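Local atomic coordinates of novel immune-type receptor 11 (Ictalurus punctatus, PDB entry 2QTE), a protein that probably acts as a variable-type immunoglobulin-like receptor on immune cells of a bony fish, in a family with a member that mediates recognition of allogeneic cells. Residues Phe46-Tyr56 with Phe67-Leu78; Ala83-Cys93 with Phe103-Phe111. The protein carries 1 engineered substitution. All coordinates share one frame; numbering follows the deposited sequence.

Interaction 1 of 2, residues Phe46-Tyr56 with Phe67-Leu78; sequences FVRYYSSNSGY and FSMTVNDQKFDL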
loop_
_atom_site.group_PDB
_atom_site.type_symbol
_atom_site.label_atom_id
_atom_site.label_comp_id
_atom_site.label_asym_id
_atom_site.label_seq_id
_atom_site.Cartn_x
_atom_site.Cartn_y
_atom_site.Cartn_z
ATOM N N PHE A 46 -9.818 -2.158 -1.619
ATOM C CA PHE A 46 -10.678 -2.124 -2.790
ATOM C C PHE A 46 -11.664 -3.248 -2.774
ATOM O O PHE A 46 -12.866 -3.037 -2.964
ATOM C CB PHE A 46 -9.811 -2.168 -4.072
ATOM C CG PHE A 46 -10.583 -2.031 -5.333
ATOM C CD1 PHE A 46 -11.506 -1.017 -5.477
ATOM C CD2 PHE A 46 -10.378 -2.905 -6.396
ATOM C CE1 PHE A 46 -12.246 -0.892 -6.662
ATOM C CE2 PHE A 46 -11.104 -2.786 -7.581
ATOM C CZ PHE A 46 -12.013 -1.767 -7.716
ATOM N N VAL A 47 -11.155 -4.467 -2.589
ATOM C CA VAL A 47 -11.984 -5.677 -2.605
ATOM C C VAL A 47 -11.273 -6.756 -1.805
ATOM O O VAL A 47 -10.093 -6.906 -1.944
ATOM C CB VAL A 47 -12.331 -6.162 -4.067
ATOM C CG1 VAL A 47 -11.097 -6.362 -4.918
ATOM C CG2 VAL A 47 -13.142 -7.422 -4.056
ATOM N N ARG A 48 -11.990 -7.464 -0.936
ATOM C CA ARG A 48 -11.387 -8.477 -0.089
ATOM C C ARG A 48 -11.910 -9.873 -0.388
ATOM O O ARG A 48 -12.995 -10.051 -0.935
ATOM C CB ARG A 48 -11.531 -8.158 1.413
ATOM C CG ARG A 48 -12.941 -8.086 1.911
ATOM C CD ARG A 48 -12.984 -7.395 3.292
ATOM N NE ARG A 48 -14.353 -7.066 3.703
ATOM C CZ ARG A 48 -15.127 -7.836 4.456
ATOM N NH1 ARG A 48 -16.356 -7.432 4.760
ATOM N NH2 ARG A 48 -14.677 -9.002 4.908
ATOM N N TYR A 49 -11.111 -10.864 -0.037
ATOM C CA TYR A 49 -11.603 -12.232 -0.026
ATOM C C TYR A 49 -12.745 -12.333 0.982
ATOM O O TYR A 49 -12.761 -11.648 2.010
ATOM C CB TYR A 49 -10.472 -13.194 0.320
ATOM C CG TYR A 49 -10.942 -14.601 0.415
ATOM C CD1 TYR A 49 -11.586 -15.057 1.571
ATOM C CD2 TYR A 49 -10.784 -15.478 -0.664
ATOM C CE1 TYR A 49 -12.055 -16.359 1.666
ATOM C CE2 TYR A 49 -11.226 -16.794 -0.586
ATOM C CZ TYR A 49 -11.864 -17.227 0.596
ATOM O OH TYR A 49 -12.320 -18.519 0.685
ATOM N N TYR A 50 -13.753 -13.145 0.665
ATOM C CA TYR A 50 -14.958 -13.103 1.475
ATOM C C TYR A 50 -15.698 -14.442 1.522
ATOM O O TYR A 50 -15.774 -15.160 0.538
ATOM C CB TYR A 50 -15.858 -11.935 1.022
ATOM C CG TYR A 50 -17.109 -11.766 1.851
ATOM C CD1 TYR A 50 -18.355 -12.179 1.353
ATOM C CD2 TYR A 50 -17.060 -11.213 3.140
ATOM C CE1 TYR A 50 -19.518 -12.031 2.105
ATOM C CE2 TYR A 50 -18.228 -11.055 3.903
ATOM C CZ TYR A 50 -19.445 -11.484 3.376
ATOM O OH TYR A 50 -20.610 -11.351 4.103
ATOM N N SER A 51 -16.247 -14.774 2.679
ATOM C CA SER A 51 -16.887 -16.084 2.838
ATOM C C SER A 51 -18.270 -16.054 2.255
ATOM O O SER A 51 -19.231 -15.678 2.922
ATOM C CB SER A 51 -16.918 -16.541 4.309
ATOM O OG SER A 51 -15.674 -17.150 4.635
ATOM N N SER A 52 -18.354 -16.433 0.989
ATOM C CA SER A 52 -19.601 -16.365 0.254
ATOM C C SER A 52 -19.479 -17.166 -1.015
ATOM O O SER A 52 -18.402 -17.713 -1.325
ATOM C CB SER A 52 -19.983 -14.912 -0.064
ATOM O OG SER A 52 -19.124 -14.361 -1.055
ATOM N N ASN A 53 -20.594 -17.253 -1.740
ATOM C CA ASN A 53 -20.631 -17.974 -2.982
ATOM C C ASN A 53 -19.667 -17.336 -3.981
ATOM O O ASN A 53 -18.883 -18.033 -4.624
ATOM C CB ASN A 53 -22.071 -18.063 -3.537
ATOM C CG ASN A 53 -22.198 -19.091 -4.652
ATOM O OD1 ASN A 53 -21.528 -20.133 -4.602
ATOM N ND2 ASN A 53 -23.052 -18.813 -5.688
ATOM N N SER A 54 -19.694 -16.011 -4.105
ATOM C CA SER A 54 -18.771 -15.367 -5.048
ATOM C C SER A 54 -17.276 -15.550 -4.639
ATOM O O SER A 54 -16.415 -15.827 -5.502
ATOM C CB SER A 54 -19.166 -13.911 -5.296
ATOM O OG SER A 54 -18.861 -13.085 -4.185
ATOM N N GLY A 55 -17.000 -15.501 -3.334
ATOM C CA GLY A 55 -15.629 -15.565 -2.789
ATOM C C GLY A 55 -15.005 -14.207 -2.450
ATOM O O GLY A 55 -13.875 -14.135 -2.006
ATOM N N TYR A 56 -15.723 -13.111 -2.674
ATOM C CA TYR A 56 -15.077 -11.820 -2.585
ATOM C C TYR A 56 -16.112 -10.718 -2.393
ATOM O O TYR A 56 -17.280 -10.897 -2.771
ATOM C CB TYR A 56 -14.248 -11.588 -3.846
ATOM C CG TYR A 56 -15.049 -11.561 -5.157
ATOM C CD1 TYR A 56 -15.578 -10.370 -5.672
ATOM C CD2 TYR A 56 -15.268 -12.743 -5.896
ATOM C CE1 TYR A 56 -16.299 -10.388 -6.914
ATOM C CE2 TYR A 56 -15.973 -12.749 -7.073
ATOM C CZ TYR A 56 -16.514 -11.569 -7.580
ATOM O OH TYR A 56 -17.213 -11.633 -8.795
ATOM N N PHE A 67 -16.262 -4.320 -12.524
ATOM C CA PHE A 67 -15.290 -5.145 -11.808
ATOM C C PHE A 67 -15.899 -6.439 -11.319
ATOM O O PHE A 67 -17.076 -6.476 -10.932
ATOM C CB PHE A 67 -14.680 -4.395 -10.608
ATOM C CG PHE A 67 -13.801 -3.204 -11.014
ATOM C CD1 PHE A 67 -14.370 -2.058 -11.576
ATOM C CD2 PHE A 67 -12.454 -3.243 -10.838
ATOM C CE1 PHE A 67 -13.541 -0.941 -11.973
ATOM C CE2 PHE A 67 -11.617 -2.154 -11.202
ATOM C CZ PHE A 67 -12.157 -1.011 -11.769
ATOM N N SER A 68 -15.076 -7.487 -11.294
ATOM C CA SER A 68 -15.452 -8.800 -10.756
ATOM C C SER A 68 -14.151 -9.443 -10.380
ATOM O O SER A 68 -13.090 -8.825 -10.510
ATOM C CB SER A 68 -16.180 -9.674 -11.775
ATOM O OG SER A 68 -15.422 -9.865 -12.951
ATOM N N MET A 69 -14.223 -10.655 -9.861
ATOM C CA MET A 69 -13.024 -11.413 -9.557
ATOM C C MET A 69 -13.232 -12.856 -9.933
ATOM O O MET A 69 -14.359 -13.332 -10.041
ATOM C CB MET A 69 -12.712 -11.347 -8.058
ATOM C CG MET A 69 -12.279 -10.000 -7.541
ATOM S SD MET A 69 -11.387 -10.030 -5.975
ATOM C CE MET A 69 -9.883 -10.725 -6.605
ATOM N N THR A 70 -12.114 -13.532 -10.160
ATOM C CA THR A 70 -12.061 -14.968 -10.249
ATOM C C THR A 70 -11.388 -15.453 -8.976
ATOM O O THR A 70 -10.190 -15.187 -8.749
ATOM C CB THR A 70 -11.292 -15.323 -11.504
ATOM O OG1 THR A 70 -12.022 -14.794 -12.627
ATOM C CG2 THR A 70 -11.132 -16.863 -11.673
ATOM N N VAL A 71 -12.156 -16.106 -8.105
ATOM C CA VAL A 71 -11.605 -16.590 -6.844
ATOM C C VAL A 71 -11.777 -18.105 -6.779
ATOM O O VAL A 71 -12.901 -18.605 -6.879
ATOM C CB VAL A 71 -12.273 -15.912 -5.636
ATOM C CG1 VAL A 71 -11.741 -16.466 -4.298
ATOM C CG2 VAL A 71 -12.123 -14.337 -5.751
ATOM N N ASN A 72 -10.661 -18.820 -6.635
ATOM C CA ASN A 72 -10.674 -20.257 -6.406
ATOM C C ASN A 72 -9.484 -20.715 -5.516
ATOM O O ASN A 72 -8.922 -19.911 -4.786
ATOM C CB ASN A 72 -10.774 -21.040 -7.725
ATOM C CG ASN A 72 -9.633 -20.764 -8.702
ATOM O OD1 ASN A 72 -8.449 -20.753 -8.341
ATOM N ND2 ASN A 72 -9.989 -20.577 -9.965
ATOM N N ASP A 73 -9.133 -21.996 -5.555
ATOM C CA ASP A 73 -7.996 -22.512 -4.774
ATOM C C ASP A 73 -6.657 -21.942 -5.238
ATOM O O ASP A 73 -5.641 -22.011 -4.524
ATOM C CB ASP A 73 -7.946 -24.048 -4.861
ATOM C CG ASP A 73 -8.810 -24.741 -3.799
ATOM O OD1 ASP A 73 -9.250 -25.890 -4.084
ATOM O OD2 ASP A 73 -9.058 -24.161 -2.695
ATOM N N GLN A 74 -6.649 -21.400 -6.454
ATOM C CA GLN A 74 -5.403 -20.999 -7.062
ATOM C C GLN A 74 -5.358 -19.514 -7.375
ATOM O O GLN A 74 -4.265 -18.958 -7.508
ATOM C CB GLN A 74 -5.100 -21.844 -8.304
ATOM C CG GLN A 74 -4.870 -23.368 -7.989
ATOM C CD GLN A 74 -6.156 -24.208 -8.079
ATOM O OE1 GLN A 74 -6.927 -24.325 -7.114
ATOM N NE2 GLN A 74 -6.387 -24.792 -9.253
ATOM N N LYS A 75 -6.522 -18.868 -7.452
ATOM C CA LYS A 75 -6.608 -17.530 -8.043
ATOM C C LYS A 75 -7.314 -16.532 -7.171
ATOM O O LYS A 75 -8.293 -16.852 -6.505
ATOM C CB LYS A 75 -7.364 -17.593 -9.377
ATOM C CG LYS A 75 -6.664 -18.366 -10.466
ATOM C CD LYS A 75 -7.475 -18.368 -11.744
ATOM C CE LYS A 75 -6.802 -19.216 -12.788
ATOM N NZ LYS A 75 -7.184 -18.800 -14.169
ATOM N N PHE A 76 -6.843 -15.298 -7.192
ATOM C CA PHE A 76 -7.590 -14.240 -6.582
ATOM C C PHE A 76 -7.458 -13.081 -7.559
ATOM O O PHE A 76 -6.847 -12.042 -7.250
ATOM C CB PHE A 76 -6.988 -13.965 -5.212
ATOM C CG PHE A 76 -7.758 -12.988 -4.377
ATOM C CD1 PHE A 76 -9.050 -13.279 -3.941
ATOM C CD2 PHE A 76 -7.183 -11.783 -3.984
ATOM C CE1 PHE A 76 -9.763 -12.388 -3.176
ATOM C CE2 PHE A 76 -7.911 -10.885 -3.211
ATOM C CZ PHE A 76 -9.192 -11.180 -2.801
ATOM N N ASP A 77 -7.975 -13.283 -8.765
ATOM C CA ASP A 77 -7.688 -12.329 -9.867
ATOM C C ASP A 77 -8.802 -11.314 -10.046
ATOM O O ASP A 77 -9.961 -11.662 -9.995
ATOM C CB ASP A 77 -7.469 -13.051 -11.177
ATOM C CG ASP A 77 -6.428 -14.169 -11.080
ATOM O OD1 ASP A 77 -5.603 -14.169 -10.129
ATOM O OD2 ASP A 77 -6.413 -15.012 -11.992
ATOM N N LEU A 78 -8.423 -10.070 -10.332
ATOM C CA LEU A 78 -9.367 -8.986 -10.466
ATOM C C LEU A 78 -9.640 -8.750 -11.981
ATOM O O LEU A 78 -8.704 -8.623 -12.737
ATOM C CB LEU A 78 -8.719 -7.766 -9.795
ATOM C CG LEU A 78 -9.445 -6.428 -9.668
ATOM C CD1 LEU A 78 -10.748 -6.570 -8.916
ATOM C CD2 LEU A 78 -8.487 -5.457 -8.961
HETATM O O HOH W 1 -15.275 -18.311 -5.850
#

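Interaction 2 of 2, residues Ala83-Cys93 with Phe103-Phe111; sequences AREDDGGEYFC and FTSGTRLQF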
loop_
_atom_site.group_PDB
_atom_site.type_symbol
_atom_site.label_atom_id
_atom_site.label_comp_id
_atom_site.label_asym_id
_atom_site.label_seq_id
_atom_site.Cartn_x
_atom_site.Cartn_y
_atom_site.Cartn_z
ATOM N N ALA A 83 -12.702 -1.331 -19.772
ATOM C CA ALA A 83 -11.823 -0.355 -19.050
ATOM C C ALA A 83 -12.078 1.130 -19.374
ATOM O O ALA A 83 -12.362 1.486 -20.541
ATOM C CB ALA A 83 -10.360 -0.708 -19.318
ATOM N N ARG A 84 -12.018 1.992 -18.361
ATOM C CA ARG A 84 -12.075 3.428 -18.633
ATOM C C ARG A 84 -10.902 4.163 -18.000
ATOM O O ARG A 84 -10.241 3.636 -17.077
ATOM C CB ARG A 84 -13.431 4.072 -18.332
ATOM C CG ARG A 84 -13.945 4.140 -16.895
ATOM C CD ARG A 84 -15.516 4.277 -16.895
ATOM N NE ARG A 84 -16.126 3.470 -17.975
ATOM C CZ ARG A 84 -17.433 3.218 -18.140
ATOM N NH1 ARG A 84 -18.361 3.658 -17.284
ATOM N NH2 ARG A 84 -17.805 2.494 -19.175
ATOM N N GLU A 85 -10.615 5.359 -18.534
ATOM C CA GLU A 85 -9.442 6.120 -18.081
ATOM C C GLU A 85 -9.257 6.104 -16.545
ATOM O O GLU A 85 -8.150 5.889 -16.045
ATOM C CB GLU A 85 -9.549 7.559 -18.547
ATOM C CG GLU A 85 -9.355 7.707 -20.054
ATOM C CD GLU A 85 -9.241 9.162 -20.441
ATOM O OE1 GLU A 85 -8.340 9.837 -19.883
ATOM O OE2 GLU A 85 -10.079 9.628 -21.260
ATOM N N ASP A 86 -10.325 6.300 -15.797
ATOM C CA ASP A 86 -10.186 6.400 -14.334
ATOM C C ASP A 86 -9.900 5.051 -13.640
ATOM O O ASP A 86 -9.707 4.995 -12.408
ATOM C CB ASP A 86 -11.406 7.059 -13.732
ATOM C CG ASP A 86 -11.656 8.424 -14.304
ATOM O OD1 ASP A 86 -12.612 8.547 -15.075
ATOM O OD2 ASP A 86 -10.881 9.364 -14.023
ATOM N N ASP A 87 -9.860 3.969 -14.407
ATOM C CA ASP A 87 -9.439 2.664 -13.860
ATOM C C ASP A 87 -7.918 2.631 -13.697
ATOM O O ASP A 87 -7.359 1.796 -12.935
ATOM C CB ASP A 87 -9.814 1.481 -14.774
ATOM C CG ASP A 87 -11.301 1.211 -14.845
ATOM O OD1 ASP A 87 -12.079 1.556 -13.929
ATOM O OD2 ASP A 87 -11.699 0.660 -15.886
ATOM N N GLY A 88 -7.239 3.508 -14.438
ATOM C CA GLY A 88 -5.756 3.560 -14.406
ATOM C C GLY A 88 -5.250 3.690 -12.962
ATOM O O GLY A 88 -5.884 4.296 -12.151
ATOM N N GLY A 89 -4.114 3.090 -12.625
ATOM C CA GLY A 89 -3.561 3.260 -11.274
ATOM C C GLY A 89 -2.816 2.010 -10.882
ATOM O O GLY A 89 -2.554 1.174 -11.735
ATOM N N GLU A 90 -2.504 1.859 -9.595
ATOM C CA GLU A 90 -1.772 0.648 -9.190
ATOM C C GLU A 90 -2.662 -0.167 -8.273
ATOM O O GLU A 90 -3.428 0.396 -7.484
ATOM C CB GLU A 90 -0.399 0.981 -8.573
ATOM C CG GLU A 90 0.434 1.962 -9.426
ATOM C CD GLU A 90 1.841 2.226 -8.950
ATOM O OE1 GLU A 90 2.058 2.514 -7.739
ATOM O OE2 GLU A 90 2.746 2.191 -9.808
ATOM N N TYR A 91 -2.559 -1.495 -8.403
ATOM C CA TYR A 91 -3.371 -2.410 -7.664
ATOM C C TYR A 91 -2.415 -3.426 -7.069
ATOM O O TYR A 91 -1.654 -4.086 -7.803
ATOM C CB TYR A 91 -4.385 -3.139 -8.580
ATOM C CG TYR A 91 -5.419 -2.218 -9.239
ATOM C CD1 TYR A 91 -5.071 -1.385 -10.325
ATOM C CD2 TYR A 91 -6.744 -2.210 -8.801
ATOM C CE1 TYR A 91 -6.044 -0.519 -10.935
ATOM C CE2 TYR A 91 -7.730 -1.386 -9.435
ATOM C CZ TYR A 91 -7.369 -0.558 -10.482
ATOM O OH TYR A 91 -8.351 0.243 -11.071
ATOM N N PHE A 92 -2.493 -3.552 -5.757
ATOM C CA PHE A 92 -1.573 -4.380 -4.986
ATOM C C PHE A 92 -2.399 -5.463 -4.296
ATOM O O PHE A 92 -3.418 -5.168 -3.687
ATOM C CB PHE A 92 -0.895 -3.546 -3.874
ATOM C CG PHE A 92 -0.360 -2.218 -4.314
ATOM C CD1 PHE A 92 0.636 -2.139 -5.310
ATOM C CD2 PHE A 92 -0.848 -1.041 -3.746
ATOM C CE1 PHE A 92 1.162 -0.930 -5.719
ATOM C CE2 PHE A 92 -0.356 0.250 -4.187
ATOM C CZ PHE A 92 0.672 0.303 -5.152
ATOM N N CYS A 93 -1.945 -6.705 -4.366
ATOM C CA CYS A 93 -2.588 -7.800 -3.697
ATOM C C CYS A 93 -1.768 -8.093 -2.464
ATOM O O CYS A 93 -0.584 -8.269 -2.543
ATOM C CB CYS A 93 -2.628 -9.016 -4.611
ATOM S SG CYS A 93 -3.621 -10.337 -3.995
ATOM N N PHE A 103 2.442 -7.472 0.580
ATOM C CA PHE A 103 1.885 -7.489 -0.786
ATOM C C PHE A 103 2.699 -8.418 -1.626
ATOM O O PHE A 103 3.911 -8.264 -1.695
ATOM C CB PHE A 103 1.940 -6.084 -1.397
ATOM C CG PHE A 103 1.096 -5.070 -0.672
ATOM C CD1 PHE A 103 -0.290 -5.067 -0.825
ATOM C CD2 PHE A 103 1.667 -4.128 0.179
ATOM C CE1 PHE A 103 -1.069 -4.145 -0.158
ATOM C CE2 PHE A 103 0.889 -3.186 0.825
ATOM C CZ PHE A 103 -0.477 -3.208 0.678
ATOM N N THR A 104 2.048 -9.387 -2.277
ATOM C CA THR A 104 2.744 -10.431 -3.001
ATOM C C THR A 104 2.760 -10.259 -4.507
ATOM O O THR A 104 3.491 -10.971 -5.194
ATOM C CB THR A 104 2.188 -11.828 -2.668
ATOM O OG1 THR A 104 0.773 -11.836 -2.881
ATOM C CG2 THR A 104 2.461 -12.166 -1.244
ATOM N N SER A 105 1.958 -9.328 -5.023
ATOM C CA SER A 105 1.954 -8.978 -6.449
ATOM C C SER A 105 1.235 -7.647 -6.679
ATOM O O SER A 105 0.564 -7.118 -5.783
ATOM C CB SER A 105 1.362 -10.102 -7.308
ATOM O OG SER A 105 0.066 -10.508 -6.871
ATOM N N GLY A 106 1.400 -7.078 -7.854
ATOM C CA GLY A 106 0.609 -5.892 -8.188
ATOM C C GLY A 106 0.739 -5.549 -9.640
ATOM O O GLY A 106 1.603 -6.083 -10.331
ATOM N N THR A 107 -0.099 -4.631 -10.109
ATOM C CA THR A 107 -0.120 -4.283 -11.513
ATOM C C THR A 107 -0.288 -2.803 -11.574
ATOM O O THR A 107 -1.065 -2.228 -10.843
ATOM C CB THR A 107 -1.313 -4.969 -12.235
ATOM O OG1 THR A 107 -1.084 -6.374 -12.271
ATOM C CG2 THR A 107 -1.477 -4.474 -13.669
ATOM N N ARG A 108 0.458 -2.186 -12.471
ATOM C CA ARG A 108 0.265 -0.803 -12.788
ATOM C C ARG A 108 -0.512 -0.777 -14.100
ATOM O O ARG A 108 0.022 -1.144 -15.137
ATOM C CB ARG A 108 1.585 -0.108 -13.002
ATOM C CG ARG A 108 1.351 1.402 -13.357
ATOM C CD ARG A 108 2.567 2.261 -12.970
ATOM N NE ARG A 108 3.774 1.735 -13.613
ATOM C CZ ARG A 108 4.093 1.940 -14.890
ATOM N NH1 ARG A 108 3.326 2.672 -15.680
ATOM N NH2 ARG A 108 5.195 1.421 -15.370
ATOM N N LEU A 109 -1.768 -0.381 -14.023
ATOM C CA LEU A 109 -2.633 -0.344 -15.176
ATOM C C LEU A 109 -2.593 1.041 -15.769
ATOM O O LEU A 109 -2.853 2.045 -15.096
ATOM C CB LEU A 109 -4.065 -0.759 -14.771
ATOM C CG LEU A 109 -5.105 -0.917 -15.897
ATOM C CD1 LEU A 109 -4.867 -2.220 -16.676
ATOM C CD2 LEU A 109 -6.501 -0.896 -15.283
ATOM N N GLN A 110 -2.268 1.100 -17.060
ATOM C CA GLN A 110 -2.079 2.386 -17.689
ATOM C C GLN A 110 -2.700 2.387 -19.068
ATOM O O GLN A 110 -2.935 1.345 -19.687
ATOM C CB GLN A 110 -0.581 2.719 -17.799
ATOM C CG GLN A 110 0.116 1.970 -18.941
ATOM C CD GLN A 110 1.583 2.309 -19.058
ATOM O OE1 GLN A 110 2.025 3.331 -18.529
ATOM N NE2 GLN A 110 2.351 1.437 -19.741
ATOM N N PHE A 111 -2.984 3.596 -19.503
ATOM C CA PHE A 111 -3.358 3.842 -20.854
ATOM C C PHE A 111 -2.245 4.573 -21.603
ATOM O O PHE A 111 -1.319 5.112 -20.962
ATOM C CB PHE A 111 -4.636 4.643 -20.825
ATOM C CG PHE A 111 -5.807 3.879 -20.225
ATOM C CD1 PHE A 111 -6.787 3.325 -21.046
ATOM C CD2 PHE A 111 -5.912 3.710 -18.837
ATOM C CE1 PHE A 111 -7.865 2.624 -20.489
ATOM C CE2 PHE A 111 -6.982 3.009 -18.274
ATOM C CZ PHE A 111 -7.961 2.467 -19.103
ATOM O OXT PHE A 111 -2.359 4.571 -22.847
#

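Interaction 1 of 2, residues Phe46-Tyr56 with Phe67-Leu78
Met-69 lies across the Tyr-56 ring, its CB 3.5 Å from the ring centroid and almost on the normal, a CH-pi contact over the middle of one face. Beyond CB the methionine runs back across the ring, so that SD makes an oblique Met-aromatic contact and then meets both methyls of Val-47, with CG2 3.7 Å from SD. A bend at chi3 (72°) carries Met-69 CE over the centre of the Phe-76 ring, and the one side chain thus bridges two aromatics. The Tyr-56 ring reaches this place because CG sits between the backbone N and carbonyl carbon (chi1 62°); its CD2 also touches Val-71 CG2 at 3.5 Å. Val-71 CG1, its other methyl, turns to Tyr-49 CE2. Phe-76 points its CZ at the backbone of 48-49, 3.4 Å from Tyr-49 N, and its ring meets Trp-34 nearly parallel. The contact lies between the two sheets of a V-set beta-sandwich, its partly exposed tyrosines at the margin: strand 46-49 lies in the larger sheet, strands 67-71 and 76-78 in the smaller, their axes 9.7 and 9.5 Å away. A classic beta bulge within strand 44-49 sets Phe-46 and Val-47 opposite the single residue Trp-34. There Phe-46 drives its ring edge toward the face of Phe-67 in an offset edge-to-face pair, planes at 80° and centroids 5.2 Å apart, while Leu-78 CD2 packs at the Phe-46 edge. Past strand 46-49, a water donates to Ser-54 O and to Val-71 O, tying the two backbones together.

Interaction 2 of 2, residues Ala83-Cys93 with Phe103-Phe111
Gly-89 and Leu-109 exchange a pair of backbone hydrogen bonds, as do Tyr-91 and Thr-107, where Thr-107 N reaches Tyr-91 O at 2.8 Å. Cys-93 N continues the ladder to Ser-105 O in a nearly straight bond, 173° at the hydrogen, and Cys-93 O accepts from Thr-104 N. Beside the ladder, the Tyr-91 hydroxyl donates to a lone pair of Asp-87 O at 2.6 Å, and Asp-87 OD2 takes Arg-84 N from above the carboxylate plane while also bridging to Arg-66. This tyrosine-to-loop bond is the tyrosine corner of immunoglobulin domains; here it ties the 3-10 turn 85-87 to the hairpin of strands 89-97 and 100-110, whose Cys-93 carries the disulfide to Cys-21, just beyond strand 17-19 of the other sheet. Between the rungs, Gly-106 pairs with Phe-92 without hydrogen bonds, its CA against Tyr-91 O. Glu-90 and Arg-108 run alongside one another in the same direction, with Glu-90 OE2 3.2 Å from Arg-108 CD but 4.0 Å from NE, a long salt bridge; OE1 takes a hydrogen bond from Gln-37 of the second subunit. Arg-108 CG lies anti to the backbone N (chi1 180°), which keeps CD beside that carboxylate. Were Glu-90 an alanine, Gln-37 of the second subunit would probably lose its acceptor and Arg-108 the negative charge beside it. Phe-92 turns its ring edge to the face of Phe-103, planes at 59°, and its CB sits 3.5 Å from Phe-103 CD1; Pro-43 of the second subunit packs on both residues. At the far end the Phe-111 ring covers the turn, with Glu-85 CA over one face, and Phe-111 CZ lies 3.3 Å from Arg-84 O. Leu-109 CD2 packs against Asp-87 O at 3.7 Å.

In the fold
The two contacts follow one another along the chain, interaction 1 closing before interaction 2 opens, with centres about 17 Å apart on opposite sides of the chain's centre. Interaction 1 spans the sandwich from strand 44-49 to the smaller sheet, whereas interaction 2 joins neighbouring strands 89-97 and 100-110 within the larger sheet, to which strand 44-49 also belongs. They meet in the interior: Leu-78 CD2 lies 3.7 Å from Tyr-91 CD2, Phe-76 packs on Cys-93, and Phe-67 touches Asp-87. One continuous core therefore links the disulfide and the tyrosine corner to the packing between sheets, while Glu-90, Phe-92, Phe-103 and Arg-108 face the second subunit.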